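Long-range contact in lipase-esterase related protein (Clostridium acetobutylicum, PDB 3E0X), which is of unconfirmed function but is probably a hydrolase of the alpha/beta hydrolase fold: residues A[190-204]-A[216-229]. Sequence-based numbering, arbitrary orientation. Where two conformers were deposited one is given.
With OXE (ortho-xylene), chain C.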
loop_
_atom_site.group_PDB
_atom_site.type_symbol
_atom_site.label_atom_id
_atom_site.label_comp_id
_atom_site.label_asym_id
_atom_site.label_seq_id
_atom_site.Cartn_x
_atom_site.Cartn_y
_atom_site.Cartn_z
ATOM N N PRO A 190 -7.923 -13.972 5.548
ATOM C CA PRO A 190 -7.457 -13.124 6.676
ATOM C C PRO A 190 -6.880 -11.782 6.209
ATOM O O PRO A 190 -6.178 -11.689 5.190
ATOM C CB PRO A 190 -6.395 -13.980 7.368
ATOM C CG PRO A 190 -6.651 -15.434 6.850
ATOM C CD PRO A 190 -7.169 -15.240 5.438
ATOM N N VAL A 191 -7.205 -10.737 6.964
ATOM C CA VAL A 191 -6.721 -9.384 6.677
ATOM C C VAL A 191 -6.120 -8.816 7.941
ATOM O O VAL A 191 -6.720 -8.945 9.012
ATOM C CB VAL A 191 -7.903 -8.465 6.259
ATOM C CG1 VAL A 191 -7.449 -7.005 6.130
ATOM C CG2 VAL A 191 -8.487 -8.918 4.928
ATOM N N LYS A 192 -4.930 -8.225 7.830
ATOM C CA LYS A 192 -4.349 -7.529 8.989
ATOM C C LYS A 192 -4.115 -6.075 8.635
ATOM O O LYS A 192 -3.593 -5.792 7.560
ATOM C CB LYS A 192 -3.008 -8.139 9.445
ATOM C CG LYS A 192 -2.368 -7.428 10.619
ATOM C CD LYS A 192 -1.288 -8.270 11.250
ATOM C CE LYS A 192 -0.786 -7.587 12.503
ATOM N NZ LYS A 192 0.242 -8.420 13.203
ATOM N N ALA A 193 -4.509 -5.165 9.524
ATOM C CA ALA A 193 -4.234 -3.748 9.329
ATOM C C ALA A 193 -3.122 -3.365 10.310
ATOM O O ALA A 193 -3.148 -3.805 11.473
ATOM C CB ALA A 193 -5.481 -2.932 9.584
ATOM N N ILE A 194 -2.161 -2.548 9.857
ATOM C CA ILE A 194 -1.030 -2.089 10.688
ATOM C C ILE A 194 -0.946 -0.585 10.475
ATOM O O ILE A 194 -0.929 -0.137 9.333
ATOM C CB ILE A 194 0.310 -2.725 10.232
ATOM C CG1 ILE A 194 0.262 -4.242 10.388
ATOM C CG2 ILE A 194 1.470 -2.161 11.064
ATOM C CD1 ILE A 194 1.427 -4.931 9.672
ATOM N N VAL A 195 -0.879 0.191 11.559
ATOM C CA VAL A 195 -0.937 1.660 11.427
ATOM C C VAL A 195 -0.363 2.291 12.687
ATOM O O VAL A 195 -0.333 1.649 13.734
ATOM C CB VAL A 195 -2.411 2.132 11.242
ATOM C CG1 VAL A 195 -3.242 1.906 12.490
ATOM C CG2 VAL A 195 -2.506 3.582 10.786
ATOM N N ALA A 196 0.095 3.546 12.569
ATOM C CA ALA A 196 0.539 4.323 13.729
ATOM C C ALA A 196 -0.614 5.186 14.252
ATOM O O ALA A 196 -1.336 5.846 13.466
ATOM C CB ALA A 196 1.706 5.197 13.322
ATOM N N LYS A 197 -0.761 5.202 15.579
ATOM C CA LYS A 197 -1.829 5.943 16.232
ATOM C C LYS A 197 -1.776 7.433 15.920
ATOM O O LYS A 197 -2.831 8.090 15.833
ATOM C CB LYS A 197 -1.755 5.709 17.747
ATOM C CG LYS A 197 -2.835 6.423 18.573
ATOM C CD LYS A 197 -2.598 6.110 20.041
ATOM C CE LYS A 197 -3.501 6.970 20.935
ATOM N NZ LYS A 197 -3.074 6.877 22.360
ATOM N N ASP A 198 -0.568 7.963 15.733
ATOM C CA ASP A 198 -0.403 9.387 15.488
ATOM C C ASP A 198 -0.606 9.808 14.030
ATOM O O ASP A 198 -0.366 10.966 13.679
ATOM C CB ASP A 198 0.948 9.872 16.051
ATOM C CG ASP A 198 2.150 9.144 15.472
ATOM O OD1 ASP A 198 1.975 8.198 14.696
ATOM O OD2 ASP A 198 3.308 9.544 15.767
ATOM N N GLU A 199 -1.088 8.908 13.169
ATOM C CA GLU A 199 -1.437 9.313 11.796
ATOM C C GLU A 199 -2.349 10.517 11.712
ATOM O O GLU A 199 -3.368 10.580 12.429
ATOM C CB GLU A 199 -2.163 8.182 11.076
ATOM C CG GLU A 199 -1.228 7.160 10.498
ATOM C CD GLU A 199 -0.783 7.489 9.092
ATOM O OE1 GLU A 199 -0.093 6.631 8.502
ATOM O OE2 GLU A 199 -1.098 8.600 8.579
ATOM N N LEU A 200 -2.002 11.418 10.789
ATOM C CA LEU A 200 -2.871 12.497 10.340
ATOM C C LEU A 200 -3.547 12.178 9.016
ATOM O O LEU A 200 -4.571 12.757 8.690
ATOM C CB LEU A 200 -2.049 13.791 10.145
ATOM C CG LEU A 200 -1.450 14.388 11.405
ATOM C CD1 LEU A 200 -0.616 15.582 10.993
ATOM C CD2 LEU A 200 -2.504 14.848 12.398
ATOM N N LEU A 201 -2.945 11.291 8.232
ATOM C CA LEU A 201 -3.401 11.041 6.873
ATOM C C LEU A 201 -4.261 9.801 6.811
ATOM O O LEU A 201 -5.477 9.924 6.653
ATOM C CB LEU A 201 -2.200 10.952 5.925
ATOM C CG LEU A 201 -2.493 10.903 4.425
ATOM C CD1 LEU A 201 -3.073 12.243 3.933
ATOM C CD2 LEU A 201 -1.208 10.562 3.669
ATOM N N THR A 202 -3.665 8.610 6.966
ATOM C CA THR A 202 -4.466 7.375 7.030
ATOM C C THR A 202 -4.727 7.091 8.522
ATOM O O THR A 202 -3.988 6.369 9.189
ATOM C CB THR A 202 -3.772 6.232 6.298
ATOM O OG1 THR A 202 -2.478 6.008 6.857
ATOM C CG2 THR A 202 -3.609 6.604 4.810
ATOM N N LEU A 203 -5.763 7.750 9.038
ATOM C CA LEU A 203 -6.123 7.717 10.448
ATOM C C LEU A 203 -6.290 6.322 10.991
ATOM O O LEU A 203 -6.709 5.409 10.283
ATOM C CB LEU A 203 -7.451 8.457 10.678
ATOM C CG LEU A 203 -7.567 9.913 10.251
ATOM C CD1 LEU A 203 -9.028 10.350 10.406
ATOM C CD2 LEU A 203 -6.616 10.769 11.093
ATOM N N VAL A 204 -5.981 6.158 12.269
ATOM C CA VAL A 204 -6.121 4.848 12.884
ATOM C C VAL A 204 -7.588 4.365 12.751
ATOM O O VAL A 204 -7.862 3.161 12.591
ATOM C CB VAL A 204 -5.573 4.838 14.325
ATOM C CG1 VAL A 204 -6.265 5.868 15.186
ATOM C CG2 VAL A 204 -5.669 3.449 14.921
ATOM N N ASN A 216 -12.352 -12.341 9.419
ATOM C CA ASN A 216 -11.084 -12.871 9.928
ATOM C C ASN A 216 -10.020 -11.782 9.817
ATOM O O ASN A 216 -9.446 -11.564 8.759
ATOM C CB ASN A 216 -10.672 -14.137 9.166
ATOM C CG ASN A 216 -9.473 -14.836 9.790
ATOM O OD1 ASN A 216 -8.914 -14.375 10.799
ATOM N ND2 ASN A 216 -9.069 -15.950 9.201
ATOM N N SER A 217 -9.801 -11.072 10.914
ATOM C CA SER A 217 -8.978 -9.871 10.846
ATOM C C SER A 217 -8.144 -9.633 12.094
ATOM O O SER A 217 -8.458 -10.125 13.192
ATOM C CB SER A 217 -9.858 -8.656 10.551
ATOM O OG SER A 217 -10.752 -8.425 11.625
ATOM N N GLU A 218 -7.064 -8.875 11.908
ATOM C CA GLU A 218 -6.160 -8.512 12.987
ATOM C C GLU A 218 -5.825 -7.046 12.840
ATOM O O GLU A 218 -5.879 -6.505 11.743
ATOM C CB GLU A 218 -4.853 -9.313 12.916
ATOM C CG GLU A 218 -5.026 -10.832 12.872
ATOM C CD GLU A 218 -5.480 -11.434 14.176
ATOM O OE1 GLU A 218 -5.499 -10.743 15.224
ATOM O OE2 GLU A 218 -5.826 -12.637 14.143
ATOM N N LEU A 219 -5.438 -6.420 13.950
ATOM C CA LEU A 219 -5.091 -5.006 13.930
ATOM C C LEU A 219 -3.888 -4.794 14.830
ATOM O O LEU A 219 -3.872 -5.287 15.974
ATOM C CB LEU A 219 -6.287 -4.171 14.385
ATOM C CG LEU A 219 -5.988 -2.707 14.680
ATOM C CD1 LEU A 219 -5.640 -1.957 13.397
ATOM C CD2 LEU A 219 -7.196 -2.099 15.372
ATOM N N LYS A 220 -2.866 -4.093 14.322
ATOM C CA LYS A 220 -1.744 -3.663 15.165
ATOM C C LYS A 220 -1.621 -2.151 15.092
ATOM O O LYS A 220 -1.498 -1.582 13.993
ATOM C CB LYS A 220 -0.430 -4.295 14.734
ATOM C CG LYS A 220 0.794 -3.626 15.365
ATOM C CD LYS A 220 0.875 -3.876 16.877
ATOM C CE LYS A 220 2.102 -3.202 17.438
ATOM N NZ LYS A 220 2.322 -3.519 18.883
ATOM N N ILE A 221 -1.675 -1.494 16.260
ATOM C CA ILE A 221 -1.511 -0.039 16.322
ATOM C C ILE A 221 -0.181 0.260 17.010
ATOM O O ILE A 221 -0.009 -0.044 18.187
ATOM C CB ILE A 221 -2.671 0.646 17.081
ATOM C CG1 ILE A 221 -4.025 0.304 16.446
ATOM C CG2 ILE A 221 -2.458 2.144 17.114
ATOM C CD1 ILE A 221 -5.226 0.690 17.330
ATOM N N PHE A 222 0.759 0.824 16.268
ATOM C CA PHE A 222 1.993 1.343 16.869
ATOM C C PHE A 222 1.722 2.720 17.478
ATOM O O PHE A 222 0.908 3.478 16.938
ATOM C CB PHE A 222 3.090 1.466 15.814
ATOM C CG PHE A 222 3.677 0.151 15.397
ATOM C CD1 PHE A 222 4.815 -0.355 16.034
ATOM C CD2 PHE A 222 3.112 -0.577 14.353
ATOM C CE1 PHE A 222 5.362 -1.586 15.646
ATOM C CE2 PHE A 222 3.659 -1.809 13.960
ATOM C CZ PHE A 222 4.774 -2.296 14.600
ATOM N N GLU A 223 2.384 3.050 18.594
ATOM C CA GLU A 223 2.132 4.333 19.233
ATOM C C GLU A 223 2.537 5.482 18.313
ATOM O O GLU A 223 1.804 6.459 18.178
ATOM C CB GLU A 223 2.861 4.436 20.573
ATOM C CG GLU A 223 2.372 5.555 21.485
ATOM C CD GLU A 223 2.908 5.428 22.902
ATOM O OE1 GLU A 223 3.570 4.403 23.193
ATOM O OE2 GLU A 223 2.661 6.346 23.724
ATOM N N THR A 224 3.693 5.354 17.661
ATOM C CA THR A 224 4.239 6.444 16.857
ATOM C C THR A 224 4.774 5.970 15.503
ATOM O O THR A 224 4.828 4.765 15.230
ATOM C CB THR A 224 5.389 7.152 17.617
ATOM O OG1 THR A 224 6.467 6.221 17.803
ATOM C CG2 THR A 224 4.918 7.692 18.975
ATOM N N GLY A 225 5.159 6.929 14.661
ATOM C CA GLY A 225 5.736 6.639 13.354
ATOM C C GLY A 225 5.049 7.400 12.217
ATOM O O GLY A 225 5.620 7.571 11.141
ATOM N N LYS A 226 3.810 7.844 12.448
ATOM C CA LYS A 226 3.039 8.552 11.427
ATOM C C LYS A 226 3.067 7.793 10.086
ATOM O O LYS A 226 3.138 6.554 10.098
ATOM C CB LYS A 226 3.498 10.022 11.336
ATOM C CG LYS A 226 3.071 10.813 12.573
ATOM C CD LYS A 226 3.609 12.248 12.580
ATOM C CE LYS A 226 3.251 12.958 13.900
ATOM N NZ LYS A 226 4.165 14.132 14.188
ATOM N N HIS A 227 3.010 8.487 8.952
ATOM C CA HIS A 227 2.778 7.790 7.681
ATOM C C HIS A 227 4.045 7.102 7.148
ATOM O O HIS A 227 3.979 6.292 6.204
ATOM C CB HIS A 227 2.166 8.749 6.652
ATOM C CG HIS A 227 1.428 8.066 5.555
ATOM N ND1 HIS A 227 0.383 7.203 5.792
ATOM C CD2 HIS A 227 1.548 8.164 4.211
ATOM C CE1 HIS A 227 -0.078 6.761 4.632
ATOM N NE2 HIS A 227 0.609 7.332 3.659
ATOM N N PHE A 228 5.194 7.429 7.745
ATOM C CA PHE A 228 6.451 6.761 7.384
ATOM C C PHE A 228 6.816 5.654 8.370
ATOM O O PHE A 228 7.968 5.256 8.451
ATOM C CB PHE A 228 7.591 7.782 7.211
ATOM C CG PHE A 228 7.929 8.086 5.765
ATOM C CD1 PHE A 228 6.994 7.921 4.736
ATOM C CD2 PHE A 228 9.186 8.606 5.454
ATOM C CE1 PHE A 228 7.327 8.250 3.416
ATOM C CE2 PHE A 228 9.534 8.920 4.150
ATOM C CZ PHE A 228 8.612 8.752 3.120
ATOM N N LEU A 229 5.819 5.126 9.075
ATOM C CA LEU A 229 6.015 3.955 9.933
ATOM C C LEU A 229 6.817 2.867 9.218
ATOM O O LEU A 229 7.709 2.272 9.809
ATOM C CB LEU A 229 4.654 3.391 10.353
ATOM C CG LEU A 229 4.644 2.126 11.210
ATOM C CD1 LEU A 229 5.273 2.363 12.595
ATOM C CD2 LEU A 229 3.200 1.593 11.352
HETATM C C1 OXE C . 1.458 9.079 0.942
HETATM C C2 OXE C . 2.582 8.269 0.422
HETATM C C3 OXE C . 3.877 8.781 0.438
HETATM C C4 OXE C . 4.086 10.058 0.969
HETATM C C5 OXE C . 3.030 10.837 1.455
HETATM C C6 OXE C . 1.711 10.352 1.459
HETATM C "C1'" OXE C . 0.069 8.491 0.936
HETATM C "C2'" OXE C . 2.310 6.906 -0.138
HETATM O O HOH W 1 0.903 4.636 9.911
HETATM O O HOH W 2 5.901 9.784 14.960
#
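H227 reaches E199 through its imidazole. Its CB and CG both lie 3.6 Å from E199 OE1. ND1 donates to E199 OE1 at 2.8 Å, nearly straight (162°). The bond runs in the ring plane and uses the syn lone pair of OE1. The carboxylate is turned 76° from the ring. CE1 meets T202 CG2. CD2 and NE2 present the ring edge to the bound ortho-xylene; its methyl C1' comes unusually close to NE2, 3.0 Å. L201 CD2 sits over one ring face in a CH-pi contact. The E199 chain is bent about its CB-CG bond (chi2 -89°), which turns the carboxylate toward the ring. There OE2 accepts from the backbone N of both L201 and T202, and a water links OE1 to A196 N and K226 O. This histidine-carboxylate pair, on the loops after the last two strands, is consistent with the catalytic triad of alpha/beta hydrolases, and H227 touches S92 of a probable nucleophile elbow.

Both loops follow parallel strands 191-196 and 217-222, joined through helix 204-213 as a beta-alpha-beta crossover. Seven backbone hydrogen bonds, from V191 N to N216 O through K197 N to F222 O, zip them together. I194 CG2 meets the F222 ring edge at CE2, 3.6 Å away. Where the strands end, D198 OD1 accepts from K226 N at 2.9 Å. A second water joins D198 OD2 to G225 N.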